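PDB 3BJK: acyl-CoA thioester hydrolase HI0827 from Haemophilus influenzae Rd KW20, which probably hydrolyses a broad range of acyl-coenzyme A thioesters, long-chain fatty acyl-CoAs among them, as a hexameric hotdog-fold enzyme built as a trimer of dimers. Local coordinates for residues L49-E52 with R57-T60; A62-N67 with S91-V96; F121-V124 with S130-I133. The protein carries 1 engineered substitution. All blocks are in the same frame, centred on the assembly; numbering follows the deposited sequence.

Contact 1: L49-E52 with R57-T60. With EDO (1,2-ethanediol), chain S.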
ATOM      1  N   LEU C  49       0.597   7.011  22.873  1.00 28.85           N
ATOM      2  CA  LEU C  49       0.538   7.158  24.318  1.00 29.34           C
ATOM      3  C   LEU C  49       1.934   7.572  24.897  1.00 28.86           C
ATOM      4  O   LEU C  49       2.039   8.485  25.720  1.00 28.29           O
ATOM      5  CB  LEU C  49       0.044   5.882  24.954  1.00 30.08           C
ATOM      6  CG  LEU C  49      -0.692   5.998  26.329  1.00 32.11           C
ATOM      7  CD1 LEU C  49      -0.374   4.846  27.201  1.00 32.16           C
ATOM      8  CD2 LEU C  49      -0.571   7.323  27.091  1.00 31.86           C
ATOM      9  N   ALA C  50       2.991   6.938  24.400  1.00 28.45           N
ATOM     10  CA  ALA C  50       4.346   7.382  24.744  1.00 28.76           C
ATOM     11  C   ALA C  50       4.598   8.829  24.353  1.00 28.69           C
ATOM     12  O   ALA C  50       5.144   9.570  25.158  1.00 27.50           O
ATOM     13  CB  ALA C  50       5.396   6.499  24.133  1.00 28.37           C
ATOM     14  N   LYS C  51       4.238   9.255  23.143  1.00 27.80           N
ATOM     15  CA  LYS C  51       4.486  10.636  22.787  1.00 28.79           C
ATOM     16  C   LYS C  51       3.684  11.590  23.672  1.00 27.73           C
ATOM     17  O   LYS C  51       4.132  12.677  23.956  1.00 26.39           O
ATOM     18  CB  LYS C  51       4.135  10.895  21.314  1.00 29.76           C
ATOM     19  CG  LYS C  51       5.017  10.148  20.370  1.00 29.54           C
ATOM     20  CD  LYS C  51       4.492  10.204  19.020  1.00 35.04           C
ATOM     21  CE  LYS C  51       5.084   9.181  18.103  1.00 37.52           C
ATOM     22  NZ  LYS C  51       4.092   8.985  17.028  1.00 38.22           N
ATOM     23  N   GLU C  52       2.461  11.178  24.041  1.00 27.55           N
ATOM     24  CA  GLU C  52       1.616  11.991  24.896  1.00 27.80           C
ATOM     25  C   GLU C  52       2.342  12.262  26.258  1.00 27.88           C
ATOM     26  O   GLU C  52       2.473  13.391  26.704  1.00 28.23           O
ATOM     27  CB  GLU C  52       0.241  11.344  25.082  1.00 26.90           C
ATOM     28  CG  GLU C  52      -0.734  11.591  23.920  1.00 28.37           C
ATOM     29  CD  GLU C  52      -1.979  10.696  23.974  1.00 28.89           C
ATOM     30  OE1 GLU C  52      -1.955   9.605  24.617  1.00 31.73           O
ATOM     31  OE2 GLU C  52      -2.977  11.088  23.347  1.00 30.07           O
ATOM     32  N   ARG C  57       8.674  13.564  20.570  1.00 32.28           N
ATOM     33  CA  ARG C  57       9.132  12.411  19.774  1.00 34.38           C
ATOM     34  C   ARG C  57       9.618  11.276  20.685  1.00 33.09           C
ATOM     35  O   ARG C  57      10.164  11.528  21.764  1.00 33.81           O
ATOM     36  CB  ARG C  57      10.283  12.808  18.832  1.00 34.68           C
ATOM     37  CG  ARG C  57       9.868  13.431  17.489  1.00 37.19           C
ATOM     38  CD  ARG C  57      11.053  14.258  16.862  1.00 39.37           C
ATOM     39  NE  ARG C  57      10.671  14.882  15.584  1.00 43.01           N
ATOM     40  CZ  ARG C  57      10.898  14.383  14.355  1.00 47.04           C
ATOM     41  NH1 ARG C  57      11.560  13.244  14.172  1.00 50.55           N
ATOM     42  NH2 ARG C  57      10.477  15.051  13.274  1.00 47.29           N
ATOM     43  N   VAL C  58       9.418  10.055  20.208  1.00 32.94           N
ATOM     44  CA  VAL C  58       9.909   8.843  20.849  1.00 33.46           C
ATOM     45  C   VAL C  58      10.467   7.920  19.790  1.00 33.73           C
ATOM     46  O   VAL C  58      10.173   8.079  18.573  1.00 33.59           O
ATOM     47  CB  VAL C  58       8.816   8.043  21.638  1.00 32.89           C
ATOM     48  CG1 VAL C  58       8.223   8.884  22.776  1.00 32.46           C
ATOM     49  CG2 VAL C  58       7.741   7.412  20.715  1.00 34.07           C
ATOM     50  N   VAL C  59      11.286   6.965  20.242  1.00 33.10           N
ATOM     51  CA  VAL C  59      11.563   5.750  19.429  1.00 33.26           C
ATOM     52  C   VAL C  59      11.215   4.489  20.195  1.00 31.93           C
ATOM     53  O   VAL C  59      11.302   4.433  21.423  1.00 31.01           O
ATOM     54  CB  VAL C  59      13.081   5.607  19.013  1.00 33.89           C
ATOM     55  CG1 VAL C  59      13.450   6.605  17.948  1.00 36.59           C
ATOM     56  CG2 VAL C  59      13.967   5.718  20.210  1.00 31.48           C
ATOM     57  N   THR C  60      10.834   3.459  19.480  1.00 32.20           N
ATOM     58  CA  THR C  60      10.656   2.128  20.095  1.00 32.78           C
ATOM     59  C   THR C  60      12.062   1.533  20.258  1.00 31.74           C
ATOM     60  O   THR C  60      12.859   1.557  19.310  1.00 32.18           O
ATOM     61  CB  THR C  60       9.775   1.220  19.204  1.00 33.01           C
ATOM     62  OG1 THR C  60       8.623   1.932  18.780  1.00 36.12           O
ATOM     63  CG2 THR C  60       9.320   0.074  19.914  1.00 32.83           C
TER
HETATM   64  C1  EDO S 155      -5.699   8.656  24.653  1.00 37.13           C
HETATM   65  O1  EDO S 155      -5.029   9.891  25.000  1.00 36.57           O
HETATM   66  C2  EDO S 155      -4.722   7.475  24.647  1.00 37.70           C
HETATM   67  O2  EDO S 155      -3.707   7.552  23.644  1.00 35.47           O
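Val58 meets Ala50 and Lys51 where the chain, having left helix 35-54, turns back as strand 58-68. Just before it, Arg57 brings its CA to 5.8 Å from the CA of Lys51, but its CB points away from the helix and the Arg57 side chain packs on Ala29 of the third subunit. Val58 turns inward and divides its two methyls between two helix residues. CG1, which lies opposite the carbonyl carbon (chi1 -61°), packs on the methyl of Ala50, with CG1 and CB 3.9 Å apart. CG2 takes the extended lysine chain across it, 3.9 Å from Lys51 CG and 4.1 Å from Lys51 CE. The contact is wholly apolar and belongs to the hotdog fold, in which the long helix is the sausage and the antiparallel sheet the bun; Phe121 of the sheet touches both Ala50 and Val58. On the helix, Glu52 grips an ethanediol, probably from the crystallisation liquor, with both carboxylate oxygens, EDO O2 donating to OE1 and EDO O1 to OE2, each at 2.9 Å. Glu52 OE2 also forms salt bridges with Lys101 and Arg19 of the second subunit.

Contact 2: A62-N67 with S91-V96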
ATOM      1  N   ALA C  62      12.380  -1.583  22.430  1.00 26.15           N
ATOM      2  CA  ALA C  62      12.138  -3.003  22.736  1.00 27.28           C
ATOM      3  C   ALA C  62      10.687  -3.374  22.748  1.00 27.86           C
ATOM      4  O   ALA C  62       9.804  -2.551  23.010  1.00 27.32           O
ATOM      5  CB  ALA C  62      12.743  -3.372  24.113  1.00 27.50           C
ATOM      6  N   VAL C  63      10.444  -4.646  22.441  1.00 27.79           N
ATOM      7  CA  VAL C  63       9.166  -5.279  22.713  1.00 29.44           C
ATOM      8  C   VAL C  63       9.529  -6.597  23.420  1.00 29.33           C
ATOM      9  O   VAL C  63       9.938  -7.561  22.802  1.00 30.92           O
ATOM     10  CB  VAL C  63       8.352  -5.590  21.457  1.00 28.42           C
ATOM     11  CG1 VAL C  63       6.981  -6.046  21.877  1.00 32.36           C
ATOM     12  CG2 VAL C  63       8.248  -4.390  20.542  1.00 32.19           C
ATOM     13  N   GLU C  64       9.444  -6.618  24.730  1.00 30.94           N
ATOM     14  CA  GLU C  64       9.957  -7.772  25.486  1.00 31.15           C
ATOM     15  C   GLU C  64       9.077  -9.011  25.293  1.00 30.56           C
ATOM     16  O   GLU C  64       9.563 -10.131  25.388  1.00 28.47           O
ATOM     17  CB  GLU C  64      10.126  -7.422  26.972  1.00 32.26           C
ATOM     18  CG  GLU C  64       8.876  -6.852  27.681  1.00 32.28           C
ATOM     19  CD  GLU C  64       9.259  -5.986  28.887  1.00 33.38           C
ATOM     20  OE1 GLU C  64       9.642  -4.745  28.734  1.00 33.20           O
ATOM     21  OE2 GLU C  64       9.223  -6.610  29.967  1.00 34.11           O
ATOM     22  N   SER C  65       7.797  -8.789  24.995  1.00 30.38           N
ATOM     23  CA  SER C  65       6.849  -9.888  24.783  1.00 31.55           C
ATOM     24  C   SER C  65       5.742  -9.503  23.841  1.00 31.27           C
ATOM     25  O   SER C  65       5.298  -8.382  23.864  1.00 31.93           O
ATOM     26  CB  SER C  65       6.227 -10.373  26.107  1.00 31.17           C
ATOM     27  OG  SER C  65       5.466  -9.321  26.697  1.00 33.37           O
ATOM     28  N   MET C  66       5.290 -10.458  23.021  1.00 32.01           N
ATOM     29  CA  MET C  66       4.025 -10.382  22.338  1.00 33.13           C
ATOM     30  C   MET C  66       3.396 -11.753  22.290  1.00 31.76           C
ATOM     31  O   MET C  66       4.088 -12.763  22.166  1.00 32.24           O
ATOM     32  CB  MET C  66       4.119  -9.946  20.900  1.00 32.82           C
ATOM     33  CG  MET C  66       4.874  -8.784  20.628  1.00 34.90           C
ATOM     34  SD  MET C  66       4.689  -8.450  18.836  1.00 40.23           S
ATOM     35  CE  MET C  66       6.075  -7.317  18.635  1.00 41.52           C
ATOM     36  N   ASN C  67       2.086 -11.766  22.407  1.00 30.92           N
ATOM     37  CA  ASN C  67       1.307 -13.000  22.356  1.00 31.52           C
ATOM     38  C   ASN C  67       0.194 -12.831  21.357  1.00 31.06           C
ATOM     39  O   ASN C  67      -0.578 -11.881  21.461  1.00 31.71           O
ATOM     40  CB  ASN C  67       0.749 -13.349  23.739  1.00 31.86           C
ATOM     41  CG  ASN C  67       1.828 -13.635  24.731  1.00 33.33           C
ATOM     42  OD1 ASN C  67       2.402 -14.710  24.704  1.00 29.40           O
ATOM     43  ND2 ASN C  67       2.174 -12.644  25.570  1.00 33.15           N
ATOM     44  N   SER C  91      12.625   6.610  29.428  1.00 30.03           N
ATOM     45  CA  SER C  91      11.887   5.424  28.884  1.00 29.22           C
ATOM     46  C   SER C  91      10.408   5.375  29.345  1.00 28.82           C
ATOM     47  O   SER C  91      10.034   5.892  30.416  1.00 29.32           O
ATOM     48  CB  SER C  91      12.580   4.130  29.282  1.00 28.62           C
ATOM     49  OG  SER C  91      12.591   4.023  30.685  1.00 32.95           O
ATOM     50  N   ILE C  92       9.567   4.754  28.530  1.00 30.53           N
ATOM     51  CA  ILE C  92       8.179   4.574  28.840  1.00 30.05           C
ATOM     52  C   ILE C  92       7.810   3.144  28.457  1.00 29.70           C
ATOM     53  O   ILE C  92       7.975   2.752  27.308  1.00 29.67           O
ATOM     54  CB  ILE C  92       7.318   5.535  27.999  1.00 31.29           C
ATOM     55  CG1 ILE C  92       7.747   6.963  28.273  1.00 30.79           C
ATOM     56  CG2 ILE C  92       5.858   5.394  28.327  1.00 31.76           C
ATOM     57  CD1 ILE C  92       7.479   7.868  27.204  1.00 33.15           C
ATOM     58  N   LYS C  93       7.277   2.390  29.404  1.00 28.38           N
ATOM     59  CA  LYS C  93       6.941   0.969  29.171  1.00 28.42           C
ATOM     60  C   LYS C  93       5.402   0.907  29.118  1.00 27.62           C
ATOM     61  O   LYS C  93       4.737   1.432  30.015  1.00 27.00           O
ATOM     62  CB  LYS C  93       7.550   0.160  30.320  1.00 28.49           C
ATOM     63  CG  LYS C  93       7.354  -1.360  30.326  1.00 29.38           C
ATOM     64  CD  LYS C  93       8.096  -1.982  31.510  1.00 28.40           C
ATOM     65  CE  LYS C  93       7.993  -3.496  31.470  1.00 30.77           C
ATOM     66  NZ  LYS C  93       8.478  -4.170  32.696  1.00 30.70           N
ATOM     67  N   ILE C  94       4.839   0.313  28.062  1.00 28.82           N
ATOM     68  CA  ILE C  94       3.415   0.354  27.842  1.00 28.94           C
ATOM     69  C   ILE C  94       2.974  -1.073  27.506  1.00 30.23           C
ATOM     70  O   ILE C  94       3.551  -1.694  26.625  1.00 30.07           O
ATOM     71  CB  ILE C  94       2.986   1.339  26.715  1.00 30.09           C
ATOM     72  CG1 ILE C  94       3.233   2.773  27.153  1.00 30.42           C
ATOM     73  CG2 ILE C  94       1.490   1.115  26.367  1.00 30.38           C
ATOM     74  CD1 ILE C  94       3.177   3.756  26.152  1.00 30.08           C
ATOM     75  N   LYS C  95       1.990  -1.591  28.233  1.00 30.71           N
ATOM     76  CA  LYS C  95       1.294  -2.827  27.798  1.00 31.61           C
ATOM     77  C   LYS C  95       0.140  -2.483  26.835  1.00 31.97           C
ATOM     78  O   LYS C  95      -0.731  -1.642  27.150  1.00 32.02           O
ATOM     79  CB  LYS C  95       0.794  -3.607  28.990  1.00 32.63           C
ATOM     80  CG  LYS C  95       0.272  -5.049  28.634  1.00 35.62           C
ATOM     81  CD  LYS C  95      -0.369  -5.651  29.833  1.00 40.66           C
ATOM     82  CE  LYS C  95      -0.754  -7.126  29.611  1.00 43.24           C
ATOM     83  NZ  LYS C  95      -0.815  -7.458  28.208  1.00 46.44           N
ATOM     84  N   VAL C  96       0.137  -3.117  25.663  1.00 31.92           N
ATOM     85  CA  VAL C  96      -0.915  -2.946  24.650  1.00 32.39           C
ATOM     86  C   VAL C  96      -1.722  -4.236  24.533  1.00 32.03           C
ATOM     87  O   VAL C  96      -1.132  -5.326  24.499  1.00 32.16           O
ATOM     88  CB  VAL C  96      -0.273  -2.583  23.284  1.00 33.11           C
ATOM     89  CG1 VAL C  96      -1.317  -2.462  22.163  1.00 33.58           C
ATOM     90  CG2 VAL C  96       0.533  -1.303  23.414  1.00 33.21           C
TER
HETATM   91  O   HOH W   1       6.762  -6.980  32.150  1.00 52.22           O
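Glu64 OE2 faces two weak partners: the ammonium of Lys93, with OE2 and NZ 3.7 Å apart in a long salt bridge, and a water that donates to OE2 and accepts from Lys93 NZ, 3.3 Å from each. The water thus spans the gap that the direct ion pair leaves wide. Both side chains stand on the outer surface of the hotdog sheet, on the side turned from helix 35-54, and the strands that carry them, 58-68 and 91-101, are not neighbours: strand 111-123 runs between them, antiparallel to each. The bridge therefore reaches over a whole strand, joining residues whose CA atoms are 10.0 Å apart. Glu64 has a nearly helical backbone (phi/psi -71/-27°) within its strand. Ala62 pairs with Thr120 but Ser65 with Val118, so one extra residue is fitted in here, consistent with a beta bulge. The Glu64 chain passes over Val118 and Thr120 of the middle strand. From the other side Lys93 extends fully, its CG opposite the backbone N (chi1 -180°) and every later torsion close to straight, and the two chains cross nearly at right angles. The inner face carries Val63, Met66, Ile92, Ile94 and Val96, and along the outer edge of strand 58-68 Val63 and Ser65 to Asn67 pair with an antiparallel strand of the third subunit, continuing the sheet. At the crossing itself the nearest atoms are Glu64 OE1 and Lys93 CE, 3.4 Å apart, while Lys93 NZ lies 4.2 Å from that same oxygen.

Contact 3: F121-V124 with S130-I133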
ATOM      1  N   PHE C 121       9.511   2.441  24.891  1.00 30.04           N
ATOM      2  CA  PHE C 121       9.840   3.582  24.069  1.00 31.54           C
ATOM      3  C   PHE C 121      10.825   4.456  24.793  1.00 31.28           C
ATOM      4  O   PHE C 121      10.900   4.425  26.003  1.00 31.37           O
ATOM      5  CB  PHE C 121       8.580   4.424  23.839  1.00 32.65           C
ATOM      6  CG  PHE C 121       7.468   3.655  23.202  1.00 31.76           C
ATOM      7  CD1 PHE C 121       7.387   3.563  21.815  1.00 32.68           C
ATOM      8  CD2 PHE C 121       6.560   2.976  23.972  1.00 34.54           C
ATOM      9  CE1 PHE C 121       6.412   2.862  21.207  1.00 33.83           C
ATOM     10  CE2 PHE C 121       5.552   2.226  23.352  1.00 30.98           C
ATOM     11  CZ  PHE C 121       5.479   2.193  21.959  1.00 33.75           C
ATOM     12  N   VAL C 122      11.579   5.243  24.037  1.00 31.18           N
ATOM     13  CA  VAL C 122      12.476   6.214  24.609  1.00 31.37           C
ATOM     14  C   VAL C 122      12.213   7.571  23.936  1.00 30.67           C
ATOM     15  O   VAL C 122      12.139   7.657  22.718  1.00 30.17           O
ATOM     16  CB  VAL C 122      13.957   5.759  24.479  1.00 32.56           C
ATOM     17  CG1 VAL C 122      14.903   6.822  24.996  1.00 30.29           C
ATOM     18  CG2 VAL C 122      14.138   4.436  25.238  1.00 32.68           C
ATOM     19  N   ALA C 123      11.971   8.571  24.764  1.00 31.14           N
ATOM     20  CA  ALA C 123      11.919   9.961  24.366  1.00 31.46           C
ATOM     21  C   ALA C 123      13.249  10.429  23.716  1.00 32.86           C
ATOM     22  O   ALA C 123      14.333  10.184  24.241  1.00 32.09           O
ATOM     23  CB  ALA C 123      11.615  10.805  25.591  1.00 31.23           C
ATOM     24  N   VAL C 124      13.131  11.073  22.552  1.00 33.70           N
ATOM     25  CA  VAL C 124      14.259  11.482  21.735  1.00 34.16           C
ATOM     26  C   VAL C 124      14.102  12.927  21.258  1.00 35.14           C
ATOM     27  O   VAL C 124      12.993  13.454  21.165  1.00 35.16           O
ATOM     28  CB  VAL C 124      14.492  10.578  20.481  1.00 33.67           C
ATOM     29  CG1 VAL C 124      14.940   9.182  20.901  1.00 34.40           C
ATOM     30  CG2 VAL C 124      13.287  10.489  19.563  1.00 35.03           C
ATOM     31  N   SER C 130      18.609  10.456  23.011  1.00 34.15           N
ATOM     32  CA  SER C 130      17.875  10.424  24.267  1.00 34.24           C
ATOM     33  C   SER C 130      17.598  11.819  24.849  1.00 33.10           C
ATOM     34  O   SER C 130      18.446  12.719  24.810  1.00 31.57           O
ATOM     35  CB  SER C 130      18.652   9.571  25.281  1.00 34.40           C
ATOM     36  OG  SER C 130      17.841   9.262  26.366  1.00 35.84           O
ATOM     37  N   ARG C 131      16.379  11.989  25.368  1.00 33.28           N
ATOM     38  CA  ARG C 131      16.012  13.214  26.064  1.00 33.66           C
ATOM     39  C   ARG C 131      15.137  12.952  27.265  1.00 33.14           C
ATOM     40  O   ARG C 131      14.417  11.968  27.316  1.00 34.96           O
ATOM     41  CB  ARG C 131      15.349  14.224  25.116  1.00 34.01           C
ATOM     42  CG  ARG C 131      14.034  13.787  24.580  1.00 32.95           C
ATOM     43  CD  ARG C 131      13.195  14.942  23.942  1.00 32.90           C
ATOM     44  NE  ARG C 131      11.919  14.338  23.531  1.00 30.36           N
ATOM     45  CZ  ARG C 131      10.750  14.430  24.185  1.00 30.26           C
ATOM     46  NH1 ARG C 131      10.601  15.142  25.289  1.00 29.41           N
ATOM     47  NH2 ARG C 131       9.705  13.780  23.723  1.00 32.06           N
ATOM     48  N   THR C 132      15.198  13.875  28.215  1.00 33.95           N
ATOM     49  CA  THR C 132      14.545  13.717  29.506  1.00 33.77           C
ATOM     50  C   THR C 132      13.080  14.073  29.401  1.00 33.68           C
ATOM     51  O   THR C 132      12.741  15.135  28.934  1.00 32.77           O
ATOM     52  CB  THR C 132      15.190  14.620  30.541  1.00 33.53           C
ATOM     53  OG1 THR C 132      16.565  14.226  30.706  1.00 33.98           O
ATOM     54  CG2 THR C 132      14.460  14.525  31.885  1.00 33.30           C
ATOM     55  N   ILE C 133      12.213  13.169  29.836  1.00 33.71           N
ATOM     56  CA  ILE C 133      10.784  13.447  29.851  1.00 33.84           C
ATOM     57  C   ILE C 133      10.503  14.615  30.800  1.00 34.30           C
ATOM     58  O   ILE C 133      10.938  14.575  31.946  1.00 34.02           O
ATOM     59  CB  ILE C 133      10.008  12.208  30.288  1.00 33.81           C
ATOM     60  CG1 ILE C 133      10.178  11.098  29.223  1.00 32.11           C
ATOM     61  CG2 ILE C 133       8.536  12.532  30.464  1.00 33.88           C
ATOM     62  CD1 ILE C 133       9.748   9.815  29.674  1.00 31.84           C
TER
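Arg131 is held by two successive carbonyls of the segment 121-124. Its backbone N donates to Ala123 O over 3.0 Å (153° at the hydrogen), and its side-chain NE donates to Val124 O over 2.7 Å with a more bent angle of 141°. Both donors sit above the carbonyl planes rather than on a lone pair, though Val124 O itself lies close to the guanidinium plane. A chi1 of 66° sets CG between the backbone N and carbonyl carbon and turns the otherwise extended chain back along Val124, where CG comes to 3.4 Å from Val124 C. The methyl of Ala123 covers one face of the guanidinium toward its rim, and Ala123 CB also packs on Ile133 CG1 at 3.9 Å. Ser130 CA adds a CA-H...O contact to Ala123 O. The pairing is a single bridge, Val124 with Ser130, by which the chain folds back after strand 111-123 of the hotdog sheet. Further out, Arg131 NH1 donates to Ala54 O at the end of helix 35-54 and NH2 to Arg57 O. Those bonds fix the rotation of the guanidinium, and the helix end probably suits its positive charge. Ile133 reaches on to Ile92, and Val124 packs against Val59.

Overall arrangement
All three contacts meet on one antiparallel sheet with helix 35-54 against its inner face. Contacts 1 and 3 have centres about 8 Å apart and are stitched together by a probable backbone hydrogen bond, Val59 N to Val122 O (2.7 Å), besides the reach of Arg131 to the first of them. Contact 2, centred about 12 Å from contact 1, supplies Ile92 and Ile94 beneath the helix; Ile92 CD1 lies 3.5 Å from Ala50 O. Contacts 2 and 3, about 16 Å apart between centres, are joined by a probable hydrogen bond, Ile92 N to Phe121 O, 2.9 Å. Contacts 1 and 2 both touch the third subunit, whereas the ethanediol beside contact 1 is shared with Arg19 of the second.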